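PDB 1J3N: 3-oxoacyl-(acyl-carrier protein) synthase II from Thermus thermophilus, which probably catalyses the condensation of malonyl-ACP with a growing acyl chain to give 3-oxoacyl-ACP, the chain-extending step of bacterial fatty acid synthesis. Local coordinates for residues 37-42 and 192-197; 204-209 and 225-230; 12-17 and 50-55; 99-104 and 155-160. All blocks are in the same frame, centred on the assembly; numbering follows the deposited sequence.

Contact 1 of 4, residues 37-42 and 192-197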
loop_
_atom_site.group_PDB
_atom_site.type_symbol
_atom_site.label_atom_id
_atom_site.label_comp_id
_atom_site.label_asym_id
_atom_site.label_seq_id
_atom_site.Cartn_x
_atom_site.Cartn_y
_atom_site.Cartn_z
ATOM N N THR A 37 11.639 -19.805 18.767
ATOM C CA THR A 37 12.710 -19.382 19.659
ATOM C C THR A 37 12.705 -17.864 19.823
ATOM O O THR A 37 13.274 -17.345 20.780
ATOM C CB THR A 37 14.090 -19.796 19.125
ATOM O OG1 THR A 37 14.356 -19.097 17.905
ATOM C CG2 THR A 37 14.141 -21.300 18.869
ATOM N N ARG A 38 12.056 -17.160 18.895
ATOM C CA ARG A 38 11.982 -15.695 18.938
ATOM C C ARG A 38 11.432 -15.190 20.274
ATOM O O ARG A 38 11.858 -14.149 20.782
ATOM C CB ARG A 38 11.113 -15.177 17.786
ATOM C CG ARG A 38 11.022 -13.655 17.689
ATOM C CD ARG A 38 12.399 -13.021 17.522
ATOM N NE ARG A 38 13.163 -13.635 16.436
ATOM C CZ ARG A 38 12.781 -13.655 15.160
ATOM N NH1 ARG A 38 11.637 -13.087 14.785
ATOM N NH2 ARG A 38 13.535 -14.266 14.260
ATOM N N PHE A 39 10.465 -15.917 20.824
ATOM C CA PHE A 39 9.875 -15.586 22.119
ATOM C C PHE A 39 9.309 -16.877 22.692
ATOM O O PHE A 39 9.270 -17.894 22.004
ATOM C CB PHE A 39 8.757 -14.537 21.995
ATOM C CG PHE A 39 7.608 -14.962 21.121
ATOM C CD1 PHE A 39 7.671 -14.807 19.740
ATOM C CD2 PHE A 39 6.473 -15.545 21.680
ATOM C CE1 PHE A 39 6.622 -15.229 18.926
ATOM C CE2 PHE A 39 5.419 -15.973 20.873
ATOM C CZ PHE A 39 5.497 -15.814 19.491
ATOM N N ASP A 40 8.882 -16.837 23.949
ATOM C CA ASP A 40 8.314 -18.019 24.584
ATOM C C ASP A 40 6.850 -18.188 24.192
ATOM O O ASP A 40 5.966 -17.484 24.685
ATOM C CB ASP A 40 8.446 -17.919 26.103
ATOM C CG ASP A 40 7.691 -19.021 26.827
ATOM O OD1 ASP A 40 7.385 -20.054 26.192
ATOM O OD2 ASP A 40 7.411 -18.853 28.034
ATOM N N ALA A 41 6.597 -19.135 23.300
ATOM C CA ALA A 41 5.242 -19.385 22.836
ATOM C C ALA A 41 4.622 -20.611 23.514
ATOM O O ALA A 41 3.713 -21.228 22.965
ATOM C CB ALA A 41 5.249 -19.565 21.314
ATOM N N SER A 42 5.098 -20.951 24.711
ATOM C CA SER A 42 4.573 -22.119 25.421
ATOM C C SER A 42 3.062 -22.035 25.656
ATOM O O SER A 42 2.347 -23.002 25.436
ATOM C CB SER A 42 5.314 -22.332 26.760
ATOM O OG SER A 42 4.850 -21.472 27.789
ATOM N N ILE A 192 6.413 -12.626 13.615
ATOM C CA ILE A 192 6.519 -13.763 14.515
ATOM C C ILE A 192 6.566 -13.153 15.911
ATOM O O ILE A 192 7.640 -12.940 16.486
ATOM C CB ILE A 192 7.789 -14.602 14.239
ATOM C CG1 ILE A 192 7.690 -15.229 12.840
ATOM C CG2 ILE A 192 7.938 -15.697 15.297
ATOM C CD1 ILE A 192 8.832 -16.190 12.484
ATOM N N THR A 193 5.382 -12.824 16.419
ATOM C CA THR A 193 5.237 -12.225 17.736
ATOM C C THR A 193 4.059 -12.872 18.465
ATOM O O THR A 193 3.206 -13.526 17.850
ATOM C CB THR A 193 5.028 -10.684 17.636
ATOM O OG1 THR A 193 3.720 -10.396 17.126
ATOM C CG2 THR A 193 6.061 -10.071 16.717
ATOM N N PRO A 194 4.004 -12.715 19.792
ATOM C CA PRO A 194 2.918 -13.302 20.588
ATOM C C PRO A 194 1.531 -12.915 20.092
ATOM O O PRO A 194 0.651 -13.768 19.923
ATOM C CB PRO A 194 3.183 -12.761 21.993
ATOM C CG PRO A 194 4.670 -12.542 22.012
ATOM C CD PRO A 194 4.969 -11.995 20.644
ATOM N N MET A 195 1.346 -11.621 19.851
ATOM C CA MET A 195 0.057 -11.101 19.409
ATOM C C MET A 195 -0.383 -11.495 18.007
ATOM O O MET A 195 -1.571 -11.668 17.766
ATOM C CB MET A 195 0.037 -9.576 19.539
ATOM C CG MET A 195 -1.245 -8.924 19.043
ATOM S SD MET A 195 -1.336 -7.197 19.547
ATOM C CE MET A 195 -3.096 -6.984 19.643
ATOM N N ALA A 196 0.561 -11.625 17.084
ATOM C CA ALA A 196 0.225 -11.986 15.705
ATOM C C ALA A 196 -0.059 -13.478 15.558
ATOM O O ALA A 196 -1.029 -13.872 14.915
ATOM C CB ALA A 196 1.347 -11.582 14.773
ATOM N N ILE A 197 0.797 -14.310 16.136
ATOM C CA ILE A 197 0.578 -15.741 16.052
ATOM C C ILE A 197 -0.660 -16.060 16.878
ATOM O O ILE A 197 -1.426 -16.966 16.552
ATOM C CB ILE A 197 1.803 -16.528 16.567
ATOM C CG1 ILE A 197 2.990 -16.278 15.627
ATOM C CG2 ILE A 197 1.478 -18.025 16.644
ATOM C CD1 ILE A 197 4.219 -17.105 15.910
HETATM O O HOH W 1 9.829 -11.392 15.782
#
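Phe39 lays one face of its ring on Pro194, and this is the tightly packed half of the contact. Pro194 CD stands 3.8 Å from the centre of the Phe39 ring and only 1° off its normal, a CH-pi contact, while Pro194 CG presses on Phe39 CD2 at 3.5 Å. A chi1 of 60° sets Phe39 CG between the backbone N and the carbonyl carbon, and the ring tip, Phe39 CZ, lies 3.4 Å from Thr193 C. Ile197 CD1 closes in at the ring edge, and Ile192 CG2 touches Phe39 CE1 at 3.9 Å. A flat ring suits the place, because the Pro194 CD-H bonds, polarised by the adjacent nitrogen, face its pi cloud.

Toward Arg38 the packing gives way to water. Arg38 CB meets Ile192 CG2, but its NH1 reaches Ile192 O only through a water, 2.7 Å from NH1 and 2.8 Å from that oxygen, lying at the guanidinium edge in its plane. The strong partner of this arginine is elsewhere, a salt bridge from NH2 to Glu231.

Thr193 N-caps helix 194-202 by a weak bond from Ala196 N, and its OG1 also bonds Glu113 of helix 109-122. Through Phe39 the loop between strands 33-35 and 48-50 covers the first turn of helix 194-202, and Pro194 also packs on Phe119 of the second subunit.

Contact 2 of 4, residues 204-209 and 225-230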
loop_
_atom_site.group_PDB
_atom_site.type_symbol
_atom_site.label_atom_id
_atom_site.label_comp_id
_atom_site.label_asym_id
_atom_site.label_seq_id
_atom_site.Cartn_x
_atom_site.Cartn_y
_atom_site.Cartn_z
ATOM N N ARG A 204 -7.971 -19.745 13.856
ATOM C CA ARG A 204 -7.878 -21.130 13.398
ATOM C C ARG A 204 -7.293 -21.244 11.992
ATOM O O ARG A 204 -7.602 -22.177 11.256
ATOM C CB ARG A 204 -9.260 -21.796 13.437
ATOM C CG ARG A 204 -9.817 -22.017 14.842
ATOM C CD ARG A 204 -8.900 -22.917 15.659
ATOM N NE ARG A 204 -9.513 -23.372 16.909
ATOM C CZ ARG A 204 -9.845 -22.578 17.923
ATOM N NH1 ARG A 204 -9.629 -21.271 17.850
ATOM N NH2 ARG A 204 -10.388 -23.095 19.020
ATOM N N ALA A 205 -6.430 -20.303 11.627
ATOM C CA ALA A 205 -5.830 -20.309 10.298
ATOM C C ALA A 205 -4.473 -20.997 10.258
ATOM O O ALA A 205 -3.934 -21.240 9.185
ATOM C CB ALA A 205 -5.693 -18.880 9.788
ATOM N N LEU A 206 -3.928 -21.316 11.427
ATOM C CA LEU A 206 -2.614 -21.944 11.507
ATOM C C LEU A 206 -2.606 -23.439 11.841
ATOM O O LEU A 206 -3.483 -23.948 12.543
ATOM C CB LEU A 206 -1.756 -21.202 12.540
ATOM C CG LEU A 206 -1.606 -19.679 12.403
ATOM C CD1 LEU A 206 -0.654 -19.165 13.480
ATOM C CD2 LEU A 206 -1.066 -19.325 11.022
ATOM N N SER A 207 -1.593 -24.134 11.332
ATOM C CA SER A 207 -1.432 -25.557 11.584
ATOM C C SER A 207 -1.090 -25.749 13.056
ATOM O O SER A 207 -0.343 -24.961 13.632
ATOM C CB SER A 207 -0.302 -26.119 10.711
ATOM O OG SER A 207 0.077 -27.417 11.136
ATOM N N THR A 208 -1.642 -26.792 13.670
ATOM C CA THR A 208 -1.370 -27.065 15.079
ATOM C C THR A 208 -0.483 -28.288 15.268
ATOM O O THR A 208 -0.484 -28.897 16.337
ATOM C CB THR A 208 -2.679 -27.292 15.875
ATOM O OG1 THR A 208 -3.447 -28.335 15.253
ATOM C CG2 THR A 208 -3.498 -26.006 15.927
ATOM N N ARG A 209 0.280 -28.644 14.238
ATOM C CA ARG A 209 1.154 -29.811 14.317
ATOM C C ARG A 209 2.476 -29.509 15.028
ATOM O O ARG A 209 3.564 -29.704 14.479
ATOM C CB ARG A 209 1.423 -30.343 12.912
ATOM C CG ARG A 209 1.962 -31.756 12.875
ATOM C CD ARG A 209 1.736 -32.380 11.507
ATOM N NE ARG A 209 0.353 -32.201 11.066
ATOM C CZ ARG A 209 -0.196 -32.833 10.031
ATOM N NH1 ARG A 209 0.519 -33.698 9.321
ATOM N NH2 ARG A 209 -1.461 -32.596 9.702
ATOM N N ASP A 225 -3.642 -28.869 7.488
ATOM C CA ASP A 225 -4.491 -28.227 8.494
ATOM C C ASP A 225 -4.188 -26.762 8.829
ATOM O O ASP A 225 -4.261 -26.373 9.996
ATOM C CB ASP A 225 -4.422 -29.034 9.793
ATOM C CG ASP A 225 -3.110 -28.826 10.544
ATOM O OD1 ASP A 225 -2.031 -28.984 9.925
ATOM O OD2 ASP A 225 -3.153 -28.505 11.752
ATOM N N GLY A 226 -3.868 -25.947 7.827
ATOM C CA GLY A 226 -3.566 -24.552 8.097
ATOM C C GLY A 226 -2.112 -24.248 7.796
ATOM O O GLY A 226 -1.287 -25.162 7.729
ATOM N N PHE A 227 -1.777 -22.971 7.629
ATOM C CA PHE A 227 -0.402 -22.626 7.306
ATOM C C PHE A 227 0.513 -22.376 8.499
ATOM O O PHE A 227 0.082 -22.394 9.656
ATOM C CB PHE A 227 -0.360 -21.445 6.310
ATOM C CG PHE A 227 -0.778 -20.121 6.881
ATOM C CD1 PHE A 227 0.105 -19.362 7.640
ATOM C CD2 PHE A 227 -2.043 -19.607 6.617
ATOM C CE1 PHE A 227 -0.261 -18.111 8.122
ATOM C CE2 PHE A 227 -2.416 -18.361 7.095
ATOM C CZ PHE A 227 -1.519 -17.611 7.850
ATOM N N VAL A 228 1.794 -22.196 8.199
ATOM C CA VAL A 228 2.802 -21.934 9.217
ATOM C C VAL A 228 3.294 -20.530 8.922
ATOM O O VAL A 228 3.542 -20.188 7.766
ATOM C CB VAL A 228 3.985 -22.929 9.115
ATOM C CG1 VAL A 228 5.020 -22.634 10.206
ATOM C CG2 VAL A 228 3.475 -24.351 9.252
ATOM N N MET A 229 3.414 -19.703 9.953
ATOM C CA MET A 229 3.872 -18.342 9.717
ATOM C C MET A 229 5.379 -18.318 9.574
ATOM O O MET A 229 6.096 -18.925 10.366
ATOM C CB MET A 229 3.465 -17.405 10.854
ATOM C CG MET A 229 3.676 -15.929 10.494
ATOM S SD MET A 229 3.668 -14.826 11.922
ATOM C CE MET A 229 1.910 -14.511 12.106
ATOM N N GLY A 230 5.844 -17.612 8.550
ATOM C CA GLY A 230 7.265 -17.486 8.303
ATOM C C GLY A 230 7.599 -16.012 8.342
ATOM O O GLY A 230 6.714 -15.174 8.483
HETATM O O HOH W 2 -5.347 -26.083 12.251
HETATM O O HOH W 3 1.382 -22.948 12.078
#
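Ser207 and Thr208 hold the carboxylate of Asp225 by its two oxygens. Ser207 OG donates to Asp225 OD1 at 2.9 Å, and Thr208 N to Asp225 OD2 at 3.0 Å, each on the syn side and a little out of the carboxylate plane. Asp225 CG sits between its own backbone N and carbonyl carbon (chi1 75°), which sets CG toward Ser207. Arg209 NH2, which also bonds Ser223 O weakly, adds a long salt bridge to OD1, its charge likely to steady the carboxylate. An alanine in place of Asp225 would probably leave Ser207 OG and Thr208 N without these acceptors and deprive Arg209 of a nearby negative charge.

Next come the backbones, bridged once: Phe227 N bonds Ala205 O at 3.2 Å, and Ser207 N returns to Phe227 O at 2.9 Å. Between them Gly226 lies so close that any CB would collide with Leu206 C and Ser207 N; at its phi and psi (114°, 162°) a CB would also jam against the Asp225 carbonyl.

Beyond the backbone bridge, on the buried side, comes the apolar packing. Leu206 CD2 rests over one face of the Phe227 ring, 3.7 Å from its centre, while Ala205 CB lies near Phe227 CE2. Leu206 and Met229 pack on Ile197 and Phe200 of helix 194-202, Ser207 and Val228 on Ala216 of helix 213-216, and strand 232-240 follows.

Contact 3 of 4, residues 12-17 and 50-55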
loop_
_atom_site.group_PDB
_atom_site.type_symbol
_atom_site.label_atom_id
_atom_site.label_comp_id
_atom_site.label_asym_id
_atom_site.label_seq_id
_atom_site.Cartn_x
_atom_site.Cartn_y
_atom_site.Cartn_z
ATOM N N LEU A 12 16.016 -13.122 1.887
ATOM C CA LEU A 12 16.273 -13.302 3.315
ATOM C C LEU A 12 15.177 -14.271 3.748
ATOM O O LEU A 12 14.048 -13.860 4.009
ATOM C CB LEU A 12 16.146 -11.971 4.063
ATOM C CG LEU A 12 16.552 -11.989 5.539
ATOM C CD1 LEU A 12 17.996 -12.461 5.679
ATOM C CD2 LEU A 12 16.390 -10.600 6.129
ATOM N N THR A 13 15.508 -15.559 3.821
ATOM C CA THR A 13 14.508 -16.570 4.159
ATOM C C THR A 13 14.831 -17.518 5.301
ATOM O O THR A 13 15.968 -17.588 5.769
ATOM C CB THR A 13 14.193 -17.448 2.921
ATOM O OG1 THR A 13 15.175 -18.489 2.806
ATOM C CG2 THR A 13 14.223 -16.606 1.663
ATOM N N PRO A 14 13.811 -18.268 5.765
ATOM C CA PRO A 14 13.916 -19.247 6.851
ATOM C C PRO A 14 14.828 -20.440 6.538
ATOM O O PRO A 14 15.144 -21.226 7.427
ATOM C CB PRO A 14 12.467 -19.681 7.063
ATOM C CG PRO A 14 11.713 -18.437 6.774
ATOM C CD PRO A 14 12.396 -17.957 5.497
ATOM N N ILE A 15 15.246 -20.584 5.282
ATOM C CA ILE A 15 16.127 -21.696 4.920
ATOM C C ILE A 15 17.402 -21.220 4.247
ATOM O O ILE A 15 18.135 -22.014 3.665
ATOM C CB ILE A 15 15.434 -22.705 3.987
ATOM C CG1 ILE A 15 15.123 -22.057 2.636
ATOM C CG2 ILE A 15 14.158 -23.215 4.635
ATOM C CD1 ILE A 15 14.363 -22.996 1.684
ATOM N N GLY A 16 17.663 -19.918 4.321
ATOM C CA GLY A 16 18.874 -19.397 3.722
ATOM C C GLY A 16 18.951 -17.891 3.591
ATOM O O GLY A 16 17.981 -17.246 3.190
ATOM N N VAL A 17 20.105 -17.329 3.945
ATOM C CA VAL A 17 20.330 -15.893 3.823
ATOM C C VAL A 17 21.073 -15.724 2.500
ATOM O O VAL A 17 22.181 -16.241 2.320
ATOM C CB VAL A 17 21.217 -15.337 4.972
ATOM C CG1 VAL A 17 21.532 -13.864 4.726
ATOM C CG2 VAL A 17 20.514 -15.498 6.308
ATOM N N ALA A 50 8.594 -20.420 10.860
ATOM C CA ALA A 50 9.761 -20.455 9.984
ATOM C C ALA A 50 10.566 -19.201 10.294
ATOM O O ALA A 50 10.350 -18.151 9.695
ATOM C CB ALA A 50 9.323 -20.467 8.513
ATOM N N GLU A 51 11.485 -19.320 11.247
ATOM C CA GLU A 51 12.304 -18.196 11.664
ATOM C C GLU A 51 13.560 -17.995 10.827
ATOM O O GLU A 51 14.146 -18.943 10.291
ATOM C CB GLU A 51 12.691 -18.346 13.143
ATOM C CG GLU A 51 11.503 -18.514 14.083
ATOM C CD GLU A 51 11.928 -18.697 15.532
ATOM O OE1 GLU A 51 13.018 -19.268 15.757
ATOM O OE2 GLU A 51 11.174 -18.288 16.443
ATOM N N VAL A 52 13.951 -16.730 10.710
ATOM C CA VAL A 52 15.140 -16.355 9.971
ATOM C C VAL A 52 16.273 -16.167 10.972
ATOM O O VAL A 52 16.057 -15.681 12.078
ATOM C CB VAL A 52 14.934 -15.018 9.211
ATOM C CG1 VAL A 52 16.274 -14.439 8.814
ATOM C CG2 VAL A 52 14.065 -15.240 7.968
ATOM N N ASP A 53 17.476 -16.561 10.574
ATOM C CA ASP A 53 18.657 -16.408 11.411
ATOM C C ASP A 53 19.616 -15.496 10.665
ATOM O O ASP A 53 20.240 -15.910 9.694
ATOM C CB ASP A 53 19.333 -17.761 11.668
ATOM C CG ASP A 53 18.537 -18.643 12.608
ATOM O OD1 ASP A 53 18.043 -18.122 13.630
ATOM O OD2 ASP A 53 18.420 -19.856 12.330
ATOM N N VAL A 54 19.722 -14.250 11.108
ATOM C CA VAL A 54 20.608 -13.302 10.455
ATOM C C VAL A 54 21.098 -12.262 11.452
ATOM O O VAL A 54 20.376 -11.883 12.380
ATOM C CB VAL A 54 19.891 -12.579 9.284
ATOM C CG1 VAL A 54 18.831 -11.633 9.820
ATOM C CG2 VAL A 54 20.901 -11.822 8.438
ATOM N N ASP A 55 22.333 -11.811 11.257
ATOM C CA ASP A 55 22.931 -10.797 12.120
ATOM C C ASP A 55 22.784 -9.438 11.443
ATOM O O ASP A 55 23.586 -9.068 10.587
ATOM C CB ASP A 55 24.410 -11.121 12.352
ATOM C CG ASP A 55 25.105 -10.107 13.240
ATOM O OD1 ASP A 55 24.409 -9.330 13.934
ATOM O OD2 ASP A 55 26.357 -10.100 13.252
HETATM O O HOH W 4 17.659 -18.077 8.070
#
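Ala50 meets Pro14: its CB lies 3.6 Å from Pro14 CB, and its carbonyl oxygen comes within 3.2 Å of Pro14 CG. A small side chain suits this close approach to a rigid ring. The next carbonyl, Glu51 O, takes a CA-H...O contact from Pro14 CA, whereas Glu51 CB points away from segment 12-17 and its carboxylate bonds Arg34, Thr37 OG1 and Arg38 N.

Val52 is the centre of the packing. Its CG1, anti to the backbone N (chi1 163°), reaches Leu12 CD1 at 4.1 Å, and its other branch, CG2, rests on the Thr13 peptide, 3.6 Å from Thr13 C. The beta-branched residue thereby serves two neighbours at once. Asp53 gives its backbone to the contact: its N-H reaches a water, 2.9 Å away, that in turn donates to Thr13 O, and Asp53 O lies 3.4 Å from Val17 CG2. The acid itself forms a salt bridge with Arg34. Val54 finishes the row, with CG2 against Leu12 CD1 and CB against Val17 CG2.

Segment 12-17 contains a type I turn from Thr13 to Gly16 that joins strands 4-13 and 16-17. It is closed by both backbone bonds between Thr13 and Gly16 and reinforced by Thr13 OG1, which accepts from Ile15 N in an ST turn and donates to a lone pair of Gly16 O.

No direct hydrogen bond crosses between the segments. Apart from one bridging water, the hairpin end is held mainly by apolar fit, with the Glu51 and Asp53 carboxylates engaged elsewhere, chiefly by Arg34.

Contact 4 of 4, residues 99-104 and 155-160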
loop_
_atom_site.group_PDB
_atom_site.type_symbol
_atom_site.label_atom_id
_atom_site.label_comp_id
_atom_site.label_asym_id
_atom_site.label_seq_id
_atom_site.Cartn_x
_atom_site.Cartn_y
_atom_site.Cartn_z
ATOM N N GLY A 99 13.663 3.748 -8.365
ATOM C CA GLY A 99 12.510 3.779 -7.488
ATOM C C GLY A 99 12.585 2.683 -6.448
ATOM O O GLY A 99 13.419 1.772 -6.537
ATOM N N THR A 100 11.708 2.776 -5.455
ATOM C CA THR A 100 11.648 1.808 -4.374
ATOM C C THR A 100 10.183 1.450 -4.119
ATOM O O THR A 100 9.312 2.325 -4.107
ATOM C CB THR A 100 12.280 2.383 -3.081
ATOM O OG1 THR A 100 11.685 3.642 -2.778
ATOM C CG2 THR A 100 13.771 2.597 -3.249
ATOM N N LEU A 101 9.911 0.162 -3.932
ATOM C CA LEU A 101 8.552 -0.296 -3.692
ATOM C C LEU A 101 8.562 -1.637 -2.962
ATOM O O LEU A 101 8.380 -2.695 -3.568
ATOM C CB LEU A 101 7.796 -0.432 -5.019
ATOM C CG LEU A 101 6.334 0.065 -5.026
ATOM C CD1 LEU A 101 5.704 -0.213 -6.388
ATOM C CD2 LEU A 101 5.534 -0.620 -3.932
ATOM N N VAL A 102 8.788 -1.583 -1.658
ATOM C CA VAL A 102 8.811 -2.789 -0.841
ATOM C C VAL A 102 7.590 -2.727 0.059
ATOM O O VAL A 102 7.463 -1.825 0.891
ATOM C CB VAL A 102 10.088 -2.863 0.004
ATOM C CG1 VAL A 102 10.108 -4.157 0.813
ATOM C CG2 VAL A 102 11.305 -2.809 -0.911
ATOM N N GLY A 103 6.670 -3.665 -0.138
ATOM C CA GLY A 103 5.464 -3.666 0.666
ATOM C C GLY A 103 5.577 -4.555 1.887
ATOM O O GLY A 103 6.591 -5.226 2.092
ATOM N N THR A 104 4.532 -4.542 2.706
ATOM C CA THR A 104 4.477 -5.360 3.911
ATOM C C THR A 104 2.995 -5.562 4.203
ATOM O O THR A 104 2.166 -4.788 3.744
ATOM C CB THR A 104 5.156 -4.644 5.100
ATOM O OG1 THR A 104 5.118 -5.485 6.253
ATOM C CG2 THR A 104 4.447 -3.331 5.404
ATOM N N SER A 155 6.968 4.111 -3.290
ATOM C CA SER A 155 5.629 3.738 -2.845
ATOM C C SER A 155 5.574 2.443 -2.046
ATOM O O SER A 155 6.560 1.709 -1.939
ATOM C CB SER A 155 4.676 3.651 -4.043
ATOM O OG SER A 155 3.323 3.711 -3.605
ATOM N N THR A 156 4.398 2.178 -1.484
ATOM C CA THR A 156 4.179 1.004 -0.657
ATOM C C THR A 156 2.772 0.443 -0.808
ATOM O O THR A 156 1.795 1.172 -0.683
ATOM C CB THR A 156 4.383 1.350 0.841
ATOM O OG1 THR A 156 5.728 1.798 1.062
ATOM C CG2 THR A 156 4.089 0.137 1.711
ATOM N N VAL A 157 2.672 -0.856 -1.071
ATOM C CA VAL A 157 1.375 -1.512 -1.188
ATOM C C VAL A 157 1.234 -2.489 -0.018
ATOM O O VAL A 157 2.213 -3.104 0.422
ATOM C CB VAL A 157 1.237 -2.293 -2.522
ATOM C CG1 VAL A 157 1.287 -1.332 -3.704
ATOM C CG2 VAL A 157 2.342 -3.331 -2.634
ATOM N N VAL A 158 0.016 -2.594 0.497
ATOM C CA VAL A 158 -0.305 -3.475 1.604
ATOM C C VAL A 158 -1.563 -4.234 1.205
ATOM O O VAL A 158 -2.668 -3.699 1.284
ATOM C CB VAL A 158 -0.582 -2.671 2.906
ATOM C CG1 VAL A 158 -0.980 -3.618 4.042
ATOM C CG2 VAL A 158 0.670 -1.875 3.298
ATOM N N THR A 159 -1.379 -5.466 0.743
ATOM C CA THR A 159 -2.492 -6.304 0.335
ATOM C C THR A 159 -2.325 -7.719 0.881
ATOM O O THR A 159 -2.501 -8.717 0.176
ATOM C CB THR A 159 -2.635 -6.328 -1.206
ATOM O OG1 THR A 159 -1.363 -6.582 -1.813
ATOM C CG2 THR A 159 -3.173 -4.987 -1.706
ATOM N N ALA A 160 -1.980 -7.788 2.161
ATOM C CA ALA A 160 -1.792 -9.060 2.833
ATOM C C ALA A 160 -0.916 -10.020 2.020
ATOM O O ALA A 160 0.206 -9.687 1.638
ATOM C CB ALA A 160 -3.157 -9.690 3.125
HETATM O O HOH W 5 7.356 0.188 2.551
#
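Leu101 lays its CD2 methyl on the carbonyl of Ser155, 3.2 Å from Ser155 O and close to the carbonyl carbon as well. CG is set by a chi1 of -138°, well away from a staggered minimum, consistent with a tight fit. Ser155 O also receives a nearly straight CA-H...O contact from Leu101 CA and accepts a hydrogen bond from Ser141 OG of helix 139-148, and Leu101 CD2 lies near Val157 CG1. An alanine at Leu101 would probably open a gap beside the Ser155 carbonyl and Val157, and would lose the packing of the leucine branches on helix 163-176.

The two segments run within 15° of each other, yet one direct hydrogen bond joins them: Ser155 N to Thr100 O, 3.1 Å. Farther on, a water bridges, donating to Val102 O at 2.6 Å and accepting from Thr156 OG1 at 2.7 Å. Gly103 then brings its CA to 3.3 Å from Val157 O, a spot where a CB would collide with that oxygen. At the end the two methyls of Val158 straddle Thr104 O, with CG2 at 3.3 Å; neither this oxygen nor Val157 N finds a hydrogen-bond partner, though Val158 CA offers Thr104 O a weak CA-H...O contact.

Strand 98-103 pairs with strand 182-189, Leu101 lies against Ala167 and Met174 of helix 163-176, and Val102 against Ile144 of helix 139-148. Segment 155-160 lies at the dimer interface, where Val158 packs on Val158 of the second subunit. It leads into helix 163-176, near whose start condensing enzymes of this family typically carry their nucleophilic cysteine.

Contacts 1, 2 and 3 form one continuous group, with centres 14 to 19 Å apart. Met229 of contact 2 packs on Ile192, Ala196 and Ile197 of contact 1, and Met229 O probably bonds Ala50 N of contact 3. Contact 4 stands apart, its nearest atoms about 9 or 10 Å from the others, although it reaches the same large sheet as contact 3. Along the chain, contacts 3 and 1 interlock, contact 4 lies wholly between the two segments of contact 1, and contact 2 follows last. All belong to the N-terminal half of a thiolase-type fold: contacts 1 to 3 tie its loops together, contact 4 lies at the subunit interface, and contact 1 also touches the second subunit.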